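Local structure of DNA polymerase (Bacillus phage phi29, 2PYJ) at residues H287-F292 / I323-L328. The protein replicates the viral DNA from a protein primer, displacing the non-template strand with high processivity, and proofreads with a 3'-5' exonuclease. The protein carries 2 engineered substitutions. Residues are numbered along the deposited sequence; the frame is centred on the assembly and turned at random.
Sequences HIRCEF and IADLWL
His287 lies flat against Trp327, and its atoms can be followed outward one by one. His287 CB sits over the centre of the Trp327 six-membered ring, 3.4 Å from its centroid, which identifies a CH-pi contact. With His287 CG anti to the backbone N (chi1 -175°), the imidazole is carried over the indole, and His287 CG comes to 3.3 Å from Trp327 CE2, with ND1 above CZ2. CD2 then covers Trp327 NE1; the imidazole and the Trp327 five-membered ring are 5° from parallel with centroids 3.9 Å apart, an offset stack. At the tip, His287 NE2 donates to Asp325 OD1 (2.6 Å); the acceptor lies in the imidazole plane, and the donor meets the syn side, somewhat tilted from the carboxylate plane.

The register beneath is antiparallel: His287-Trp327 and Arg289-Asp325 are non-hydrogen-bonded pairs, whereas Ile288-Leu326 and Cys290-Ala324 are hydrogen-bonded pairs. In the region responsible for initiation, polymerization and pyrophosphorolysis, strand 283-294 pairs with both strand 324-329 and strand 340-356.

Arg289 NH1 forms a salt bridge with Asp325 OD2 (3.2 Å), approaching from above the carboxylate plane, while Arg289 NE pairs with Glu346. His287 and Arg289 each donate to a different oxygen of Asp325, which would be expected to favour its ionised form. On the reverse face, Ile288 CD1 meets Leu328 CD1 at 3.8 Å, and Ala324 CB approaches the Phe292 ring edge at CE2 (3.6 Å).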
ATOM      1  N   HIS G 287       7.532  15.567  23.611  1.00  9.87           N
ATOM      2  CA  HIS G 287       6.165  16.053  23.792  1.00 12.30           C
ATOM      3  C   HIS G 287       6.223  17.529  24.170  1.00 13.45           C
ATOM      4  O   HIS G 287       6.832  17.898  25.177  1.00 12.05           O
ATOM      5  CB  HIS G 287       5.426  15.245  24.872  1.00 10.33           C
ATOM      6  CG  HIS G 287       3.976  15.614  25.023  1.00 10.66           C
ATOM      7  ND1 HIS G 287       3.270  15.404  26.188  1.00  8.22           N
ATOM      8  CD2 HIS G 287       3.110  16.201  24.163  1.00 11.07           C
ATOM      9  CE1 HIS G 287       2.033  15.836  26.036  1.00  9.79           C
ATOM     10  NE2 HIS G 287       1.910  16.324  24.815  1.00 10.15           N
ATOM     11  N   ILE G 288       5.628  18.367  23.332  1.00 15.33           N
ATOM     12  CA  ILE G 288       5.517  19.808  23.596  1.00 16.68           C
ATOM     13  C   ILE G 288       4.087  20.306  23.455  1.00 16.74           C
ATOM     14  O   ILE G 288       3.258  19.682  22.783  1.00 17.72           O
ATOM     15  CB  ILE G 288       6.418  20.659  22.644  1.00 19.35           C
ATOM     16  CG1 ILE G 288       5.901  20.603  21.191  1.00 19.93           C
ATOM     17  CG2 ILE G 288       7.895  20.208  22.743  1.00 19.05           C
ATOM     18  CD1 ILE G 288       6.562  21.599  20.270  1.00 22.32           C
ATOM     19  N   ARG G 289       3.810  21.422  24.127  1.00 15.89           N
ATOM     20  CA  ARG G 289       2.679  22.282  23.815  1.00 15.51           C
ATOM     21  C   ARG G 289       3.255  23.650  23.459  1.00 14.79           C
ATOM     22  O   ARG G 289       4.134  24.152  24.161  1.00 14.06           O
ATOM     23  CB  ARG G 289       1.717  22.383  24.996  1.00 16.53           C
ATOM     24  CG  ARG G 289       0.759  21.188  25.121  1.00 19.44           C
ATOM     25  CD  ARG G 289      -0.239  21.376  26.270  1.00 22.71           C
ATOM     26  NE  ARG G 289       0.371  21.114  27.577  1.00 25.80           N
ATOM     27  CZ  ARG G 289       0.414  19.920  28.180  1.00 27.81           C
ATOM     28  NH1 ARG G 289      -0.125  18.842  27.610  1.00 27.39           N
ATOM     29  NH2 ARG G 289       1.002  19.803  29.368  1.00 28.47           N
ATOM     30  N   CYS G 290       2.787  24.232  22.352  1.00 13.19           N
ATOM     31  CA  CYS G 290       3.279  25.534  21.901  1.00 13.26           C
ATOM     32  C   CYS G 290       2.270  26.277  21.035  1.00 12.85           C
ATOM     33  O   CYS G 290       1.198  25.754  20.693  1.00 13.89           O
ATOM     34  CB  CYS G 290       4.595  25.366  21.110  1.00 14.11           C
ATOM     35  SG  CYS G 290       4.386  24.592  19.460  1.00 16.52           S
ATOM     36  N   GLU G 291       2.616  27.518  20.715  1.00 11.87           N
ATOM     37  CA  GLU G 291       1.970  28.274  19.642  1.00 10.90           C
ATOM     38  C   GLU G 291       3.041  28.564  18.608  1.00  9.94           C
ATOM     39  O   GLU G 291       4.223  28.509  18.929  1.00  9.52           O
ATOM     40  CB  GLU G 291       1.350  29.548  20.186  1.00 11.98           C
ATOM     41  CG  GLU G 291       0.405  29.273  21.343  1.00 14.49           C
ATOM     42  CD  GLU G 291      -0.315  30.490  21.817  1.00 16.06           C
ATOM     43  OE1 GLU G 291      -0.050  30.917  22.952  1.00 18.51           O
ATOM     44  OE2 GLU G 291      -1.146  31.022  21.065  1.00 15.98           O
ATOM     45  N   PHE G 292       2.647  28.840  17.369  1.00  7.85           N
ATOM     46  CA  PHE G 292       3.629  29.060  16.299  1.00  8.68           C
ATOM     47  C   PHE G 292       3.135  29.992  15.207  1.00 10.93           C
ATOM     48  O   PHE G 292       1.943  30.156  15.020  1.00  8.40           O
ATOM     49  CB  PHE G 292       4.096  27.723  15.682  1.00  9.64           C
ATOM     50  CG  PHE G 292       2.962  26.859  15.164  1.00  9.96           C
ATOM     51  CD1 PHE G 292       2.426  27.077  13.891  1.00 10.05           C
ATOM     52  CD2 PHE G 292       2.437  25.825  15.952  1.00  9.41           C
ATOM     53  CE1 PHE G 292       1.380  26.283  13.416  1.00 10.83           C
ATOM     54  CE2 PHE G 292       1.402  25.041  15.485  1.00  9.71           C
ATOM     55  CZ  PHE G 292       0.869  25.271  14.217  1.00 10.03           C
ATOM     56  N   ILE G 323      -3.580  26.087  21.376  1.00 14.36           N
ATOM     57  CA  ILE G 323      -2.290  25.490  21.776  1.00 16.89           C
ATOM     58  C   ILE G 323      -2.072  24.171  21.049  1.00 17.55           C
ATOM     59  O   ILE G 323      -2.880  23.232  21.188  1.00 20.55           O
ATOM     60  CB  ILE G 323      -2.208  25.228  23.314  1.00 18.36           C
ATOM     61  CG1 ILE G 323      -2.699  26.442  24.120  1.00 19.01           C
ATOM     62  CG2 ILE G 323      -0.770  24.792  23.731  1.00 18.03           C
ATOM     63  CD1 ILE G 323      -1.976  27.746  23.817  1.00 19.92           C
ATOM     64  N   ALA G 324      -1.001  24.094  20.261  1.00 14.95           N
ATOM     65  CA  ALA G 324      -0.666  22.869  19.557  1.00 14.68           C
ATOM     66  C   ALA G 324       0.023  21.909  20.511  1.00 16.82           C
ATOM     67  O   ALA G 324       1.043  22.242  21.126  1.00 15.96           O
ATOM     68  CB  ALA G 324       0.214  23.159  18.353  1.00 15.24           C
ATOM     69  N   ASP G 325      -0.549  20.714  20.625  1.00 17.57           N
ATOM     70  CA  ASP G 325      -0.071  19.692  21.536  1.00 16.72           C
ATOM     71  C   ASP G 325       0.523  18.564  20.698  1.00 15.85           C
ATOM     72  O   ASP G 325      -0.206  17.756  20.124  1.00 14.42           O
ATOM     73  CB  ASP G 325      -1.237  19.198  22.425  1.00 18.35           C
ATOM     74  CG  ASP G 325      -0.775  18.298  23.565  1.00 18.61           C
ATOM     75  OD1 ASP G 325       0.111  17.449  23.350  1.00 18.38           O
ATOM     76  OD2 ASP G 325      -1.307  18.439  24.675  1.00 20.32           O
ATOM     77  N   LEU G 326       1.858  18.507  20.650  1.00 13.64           N
ATOM     78  CA  LEU G 326       2.570  17.709  19.646  1.00 14.79           C
ATOM     79  C   LEU G 326       3.623  16.785  20.236  1.00 13.87           C
ATOM     80  O   LEU G 326       4.342  17.166  21.166  1.00 10.88           O
ATOM     81  CB  LEU G 326       3.248  18.645  18.631  1.00 15.28           C
ATOM     82  CG  LEU G 326       2.373  19.748  18.025  1.00 17.46           C
ATOM     83  CD1 LEU G 326       3.227  20.777  17.282  1.00 17.39           C
ATOM     84  CD2 LEU G 326       1.305  19.164  17.117  1.00 16.81           C
ATOM     85  N   TRP G 327       3.705  15.569  19.686  1.00 13.13           N
ATOM     86  CA  TRP G 327       4.828  14.664  19.926  1.00 13.06           C
ATOM     87  C   TRP G 327       5.659  14.647  18.659  1.00 13.66           C
ATOM     88  O   TRP G 327       5.168  14.273  17.606  1.00 14.35           O
ATOM     89  CB  TRP G 327       4.343  13.262  20.238  1.00 14.11           C
ATOM     90  CG  TRP G 327       3.693  13.116  21.575  1.00 14.00           C
ATOM     91  CD1 TRP G 327       2.429  13.484  21.915  1.00 12.61           C
ATOM     92  CD2 TRP G 327       4.270  12.539  22.744  1.00 14.26           C
ATOM     93  NE1 TRP G 327       2.180  13.175  23.220  1.00 11.77           N
ATOM     94  CE2 TRP G 327       3.291  12.590  23.758  1.00 13.73           C
ATOM     95  CE3 TRP G 327       5.522  11.987  23.036  1.00 14.24           C
ATOM     96  CZ2 TRP G 327       3.525  12.120  25.051  1.00 14.24           C
ATOM     97  CZ3 TRP G 327       5.753  11.509  24.315  1.00 14.91           C
ATOM     98  CH2 TRP G 327       4.757  11.582  25.311  1.00 13.46           C
ATOM     99  N   LEU G 328       6.915  15.076  18.752  1.00 11.71           N
ATOM    100  CA  LEU G 328       7.734  15.268  17.564  1.00 12.94           C
ATOM    101  C   LEU G 328       9.079  14.600  17.707  1.00 12.32           C
ATOM    102  O   LEU G 328       9.714  14.715  18.756  1.00 13.18           O
ATOM    103  CB  LEU G 328       7.961  16.767  17.320  1.00 15.29           C
ATOM    104  CG  LEU G 328       6.730  17.667  17.134  1.00 16.71           C
ATOM    105  CD1 LEU G 328       7.090  19.106  17.410  1.00 17.46           C
ATOM    106  CD2 LEU G 328       6.158  17.503  15.741  1.00 19.18           C
TER